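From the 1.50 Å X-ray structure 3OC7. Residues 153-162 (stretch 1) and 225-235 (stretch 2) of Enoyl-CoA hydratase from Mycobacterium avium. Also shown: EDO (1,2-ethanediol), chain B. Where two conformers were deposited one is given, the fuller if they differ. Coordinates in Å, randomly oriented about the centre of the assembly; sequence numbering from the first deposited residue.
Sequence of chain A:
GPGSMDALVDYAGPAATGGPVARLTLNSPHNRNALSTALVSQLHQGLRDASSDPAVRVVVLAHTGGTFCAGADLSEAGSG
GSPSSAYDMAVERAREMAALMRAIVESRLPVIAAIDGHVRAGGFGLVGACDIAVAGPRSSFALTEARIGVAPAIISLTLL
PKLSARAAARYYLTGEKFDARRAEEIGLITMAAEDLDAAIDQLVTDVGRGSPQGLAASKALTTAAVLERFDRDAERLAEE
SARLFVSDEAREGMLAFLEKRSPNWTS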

# COMPACT_ATOMS: atom_id res chain seq x y z
N ALA A 153 -19.94 -0.75 -3.57
CA ALA A 153 -19.97 -0.10 -2.26
C ALA A 153 -19.59 -1.00 -1.05
O ALA A 153 -18.54 -0.78 -0.42
CB ALA A 153 -21.32 0.65 -2.04
N ILE A 154 -20.43 -1.99 -0.74
CA ILE A 154 -20.20 -2.89 0.39
C ILE A 154 -18.86 -3.65 0.31
O ILE A 154 -18.16 -3.80 1.34
CB ILE A 154 -21.37 -3.89 0.60
CG1 ILE A 154 -22.56 -3.14 1.24
CG2 ILE A 154 -20.90 -5.16 1.40
CD1 ILE A 154 -22.40 -2.84 2.76
N ILE A 155 -18.50 -4.12 -0.89
CA ILE A 155 -17.26 -4.91 -1.03
C ILE A 155 -15.96 -4.08 -0.82
O ILE A 155 -14.89 -4.66 -0.58
CB ILE A 155 -17.21 -5.74 -2.34
CG1 ILE A 155 -17.16 -4.85 -3.59
CG2 ILE A 155 -18.38 -6.75 -2.42
CD1 ILE A 155 -17.15 -5.63 -4.90
N SER A 156 -16.08 -2.75 -0.89
CA SER A 156 -14.98 -1.81 -0.58
C SER A 156 -14.39 -2.00 0.84
O SER A 156 -13.21 -1.70 1.08
CB SER A 156 -15.39 -0.34 -0.81
OG SER A 156 -15.57 -0.02 -2.19
N LEU A 157 -15.22 -2.51 1.77
CA LEU A 157 -14.79 -2.78 3.16
C LEU A 157 -13.55 -3.72 3.27
O LEU A 157 -12.72 -3.53 4.17
CB LEU A 157 -15.96 -3.35 3.99
CG LEU A 157 -17.13 -2.41 4.32
CD1 LEU A 157 -18.32 -3.20 4.88
CD2 LEU A 157 -16.68 -1.29 5.26
N THR A 158 -13.47 -4.70 2.36
CA THR A 158 -12.29 -5.61 2.29
C THR A 158 -11.37 -5.40 1.07
O THR A 158 -10.19 -5.78 1.15
CB THR A 158 -12.69 -7.13 2.41
OG1 THR A 158 -13.54 -7.51 1.31
CG2 THR A 158 -13.35 -7.44 3.78
N LEU A 159 -11.87 -4.81 -0.03
CA LEU A 159 -11.01 -4.50 -1.20
C LEU A 159 -10.07 -3.30 -1.01
O LEU A 159 -8.87 -3.37 -1.38
CB LEU A 159 -11.84 -4.30 -2.48
CG LEU A 159 -12.63 -5.49 -3.04
CD1 LEU A 159 -13.22 -5.11 -4.39
CD2 LEU A 159 -11.77 -6.75 -3.14
N LEU A 160 -10.57 -2.20 -0.46
CA LEU A 160 -9.73 -0.99 -0.36
C LEU A 160 -8.51 -1.10 0.60
O LEU A 160 -7.47 -0.49 0.30
CB LEU A 160 -10.55 0.29 -0.14
CG LEU A 160 -11.56 0.65 -1.25
CD1 LEU A 160 -12.28 1.96 -0.90
CD2 LEU A 160 -10.92 0.72 -2.66
N PRO A 161 -8.60 -1.87 1.70
CA PRO A 161 -7.38 -2.11 2.52
C PRO A 161 -6.30 -2.99 1.86
O PRO A 161 -5.15 -2.97 2.30
CB PRO A 161 -7.92 -2.78 3.81
CG PRO A 161 -9.39 -2.53 3.79
CD PRO A 161 -9.82 -2.37 2.37
N LYS A 162 -6.64 -3.77 0.81
CA LYS A 162 -5.72 -4.78 0.25
C LYS A 162 -5.21 -4.54 -1.20
O LYS A 162 -4.10 -4.99 -1.57
CB LYS A 162 -6.31 -6.20 0.42
CG LYS A 162 -6.78 -6.51 1.88
CD LYS A 162 -7.12 -8.00 2.14
CE LYS A 162 -7.70 -8.17 3.56
NZ LYS A 162 -7.85 -9.59 4.00
N ALA A 225 -6.97 -2.83 11.68
CA ALA A 225 -7.33 -1.68 10.81
C ALA A 225 -8.58 -1.94 9.95
O ALA A 225 -9.40 -1.02 9.72
CB ALA A 225 -6.15 -1.26 9.92
N VAL A 226 -8.74 -3.18 9.48
CA VAL A 226 -9.94 -3.60 8.72
C VAL A 226 -11.22 -3.49 9.57
O VAL A 226 -12.23 -2.92 9.11
CB VAL A 226 -9.77 -5.04 8.11
CG1 VAL A 226 -11.03 -5.49 7.37
CG2 VAL A 226 -8.56 -5.08 7.15
N LEU A 227 -11.19 -3.98 10.81
CA LEU A 227 -12.37 -3.92 11.68
C LEU A 227 -12.77 -2.46 12.04
O LEU A 227 -13.98 -2.15 12.17
CB LEU A 227 -12.17 -4.80 12.91
CG LEU A 227 -12.09 -6.31 12.60
CD1 LEU A 227 -11.58 -7.13 13.79
CD2 LEU A 227 -13.45 -6.82 12.11
N GLU A 228 -11.78 -1.57 12.15
CA GLU A 228 -12.03 -0.14 12.38
C GLU A 228 -12.80 0.50 11.22
O GLU A 228 -13.68 1.36 11.46
CB GLU A 228 -10.72 0.64 12.59
CG GLU A 228 -9.99 0.35 13.88
CD GLU A 228 -8.62 1.01 13.94
OE1 GLU A 228 -8.53 2.23 13.67
OE2 GLU A 228 -7.63 0.32 14.25
N ARG A 229 -12.49 0.08 9.99
CA ARG A 229 -13.18 0.56 8.78
C ARG A 229 -14.66 0.11 8.75
O ARG A 229 -15.55 0.92 8.42
CB ARG A 229 -12.42 0.13 7.50
CG ARG A 229 -13.00 0.65 6.18
CD ARG A 229 -12.30 0.08 4.94
NE ARG A 229 -10.92 0.55 4.79
CZ ARG A 229 -10.53 1.53 3.98
NH1 ARG A 229 -11.41 2.18 3.22
NH2 ARG A 229 -9.24 1.86 3.93
N PHE A 230 -14.92 -1.15 9.12
CA PHE A 230 -16.30 -1.66 9.30
C PHE A 230 -17.07 -0.79 10.32
O PHE A 230 -18.21 -0.37 10.06
CB PHE A 230 -16.32 -3.13 9.77
CG PHE A 230 -16.18 -4.19 8.66
CD1 PHE A 230 -14.96 -4.43 8.03
CD2 PHE A 230 -17.28 -5.00 8.32
CE1 PHE A 230 -14.83 -5.44 7.05
CE2 PHE A 230 -17.18 -6.03 7.34
CZ PHE A 230 -15.95 -6.25 6.70
N ASP A 231 -16.46 -0.52 11.48
CA ASP A 231 -17.09 0.32 12.52
C ASP A 231 -17.51 1.71 11.98
O ASP A 231 -18.64 2.16 12.23
CB ASP A 231 -16.15 0.49 13.73
CG ASP A 231 -16.06 -0.75 14.61
OD1 ASP A 231 -16.92 -1.66 14.54
OD2 ASP A 231 -15.10 -0.78 15.41
N ARG A 232 -16.62 2.36 11.22
CA ARG A 232 -16.88 3.70 10.66
C ARG A 232 -17.88 3.75 9.49
O ARG A 232 -18.70 4.69 9.42
CB ARG A 232 -15.57 4.36 10.20
CG ARG A 232 -14.51 4.58 11.26
CD ARG A 232 -13.38 5.49 10.74
NE ARG A 232 -12.72 4.97 9.54
CZ ARG A 232 -11.65 4.17 9.53
NH1 ARG A 232 -11.09 3.79 10.67
NH2 ARG A 232 -11.14 3.75 8.38
N ASP A 233 -17.83 2.76 8.58
CA ASP A 233 -18.39 2.86 7.20
C ASP A 233 -19.50 1.85 6.79
O ASP A 233 -20.20 2.09 5.79
CB ASP A 233 -17.25 2.77 6.15
CG ASP A 233 -16.28 3.94 6.17
OD1 ASP A 233 -16.56 4.99 6.79
OD2 ASP A 233 -15.21 3.81 5.53
N ALA A 234 -19.66 0.73 7.50
CA ALA A 234 -20.60 -0.31 7.04
C ALA A 234 -22.06 0.15 6.85
O ALA A 234 -22.69 -0.21 5.84
CB ALA A 234 -20.53 -1.55 7.97
N GLU A 235 -22.59 0.90 7.83
CA GLU A 235 -23.98 1.36 7.73
C GLU A 235 -24.20 2.37 6.59
O GLU A 235 -25.16 2.22 5.82
CB GLU A 235 -24.52 1.86 9.08
CG GLU A 235 -25.97 2.41 9.02
CD GLU A 235 -27.03 1.36 8.67
OE1 GLU A 235 -26.79 0.14 8.82
OE2 GLU A 235 -28.13 1.77 8.24
C1 EDO B . -15.11 3.05 2.30
O1 EDO B . -14.44 2.33 3.34
C2 EDO B . -14.23 4.18 1.78
O2 EDO B . -14.95 4.85 0.74

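Stretch 2 is helical throughout, and it packs against the short helix and flanking turns of stretch 1 without a single direct hydrogen bond between them. The evidence is therefore one of fit: 485 Å² is buried, both sides summed, and the CA pairings run in opposite order, Pro161 nearest Val226, Leu157 nearest Phe230 and Ile154 nearest Ala234.

Ala225 makes no contact. Val226 is the first residue to engage: its CA-to-CB bond points toward stretch 1, and with chi1 at 178° Val226 CG2 lies 4.1 Å from Pro161 CB, while Val226 CG1 lies 4.1 Å from Leu157 O. A compact branched side chain suits this position, where two apolar methyls meet a proline ring and a stretch of backbone. Leu157 O pays for the packing, since it is buried here with no hydrogen-bonding partner in the model.

Leu227 and Glu228 are out of reach. One helical turn on from Val226, Arg229 also points toward stretch 1 and has 88 Å² covered by it. The aliphatic part of Arg229 packs against Leu157 in two ways: Arg229 CG is 4.3 Å from Leu157 CD2, an apolar approach, and Arg229 CD lies 3.7 Å from Leu157 O, covering the carbonyl without hydrogen-bonding to it. Beyond CD, the guanidinium presents one face to Pro161 CD and Leu160 CB; Arg229 NE is 3.6 Å from Pro161 CG, and Arg229 NH1 is 3.9 Å from Leu160 CB. Face packing leaves the edge free for polar partners, and Arg229 NH1 donates a hydrogen bond to EDO O1 at 3.0 Å with an N-H...acceptor angle of 155°.

Phe230 starts sideways, but its ring end comes nearer. Leu157 CD1 sits 4.1 Å from the Phe230 ring centroid, only 20° off the normal, a CH-pi contact over the face; Leu157 CB is 3.9 Å from Phe230 CE1. At the ring edge, Thr158 CG2 is 4.1 Å from Phe230 CZ. The threonine thus offers its methyl to the ring, while its hydroxyl is satisfied elsewhere in the structure.

Asp231 points away, and Arg232 makes no contact. Asp233 CB lies 4.2 Å from Leu157 CD2, and Asp233 OD2 accepts a hydrogen bond from EDO O1 at 2.8 Å. The diol, probably from the crystallisation liquor, consequently bridges Asp233 and Arg229, two side chains of the same helix.

Ala234 completes the hole that receives Leu157 among Arg229, Phe230 and Asp233. Ala234 CB is 4.1 Å from Leu157 CD1, a small methyl at the side of the pocket, and Ala234 O lies 4.1 Å from Ile154 CD1. Glu235 points away, ending the contact.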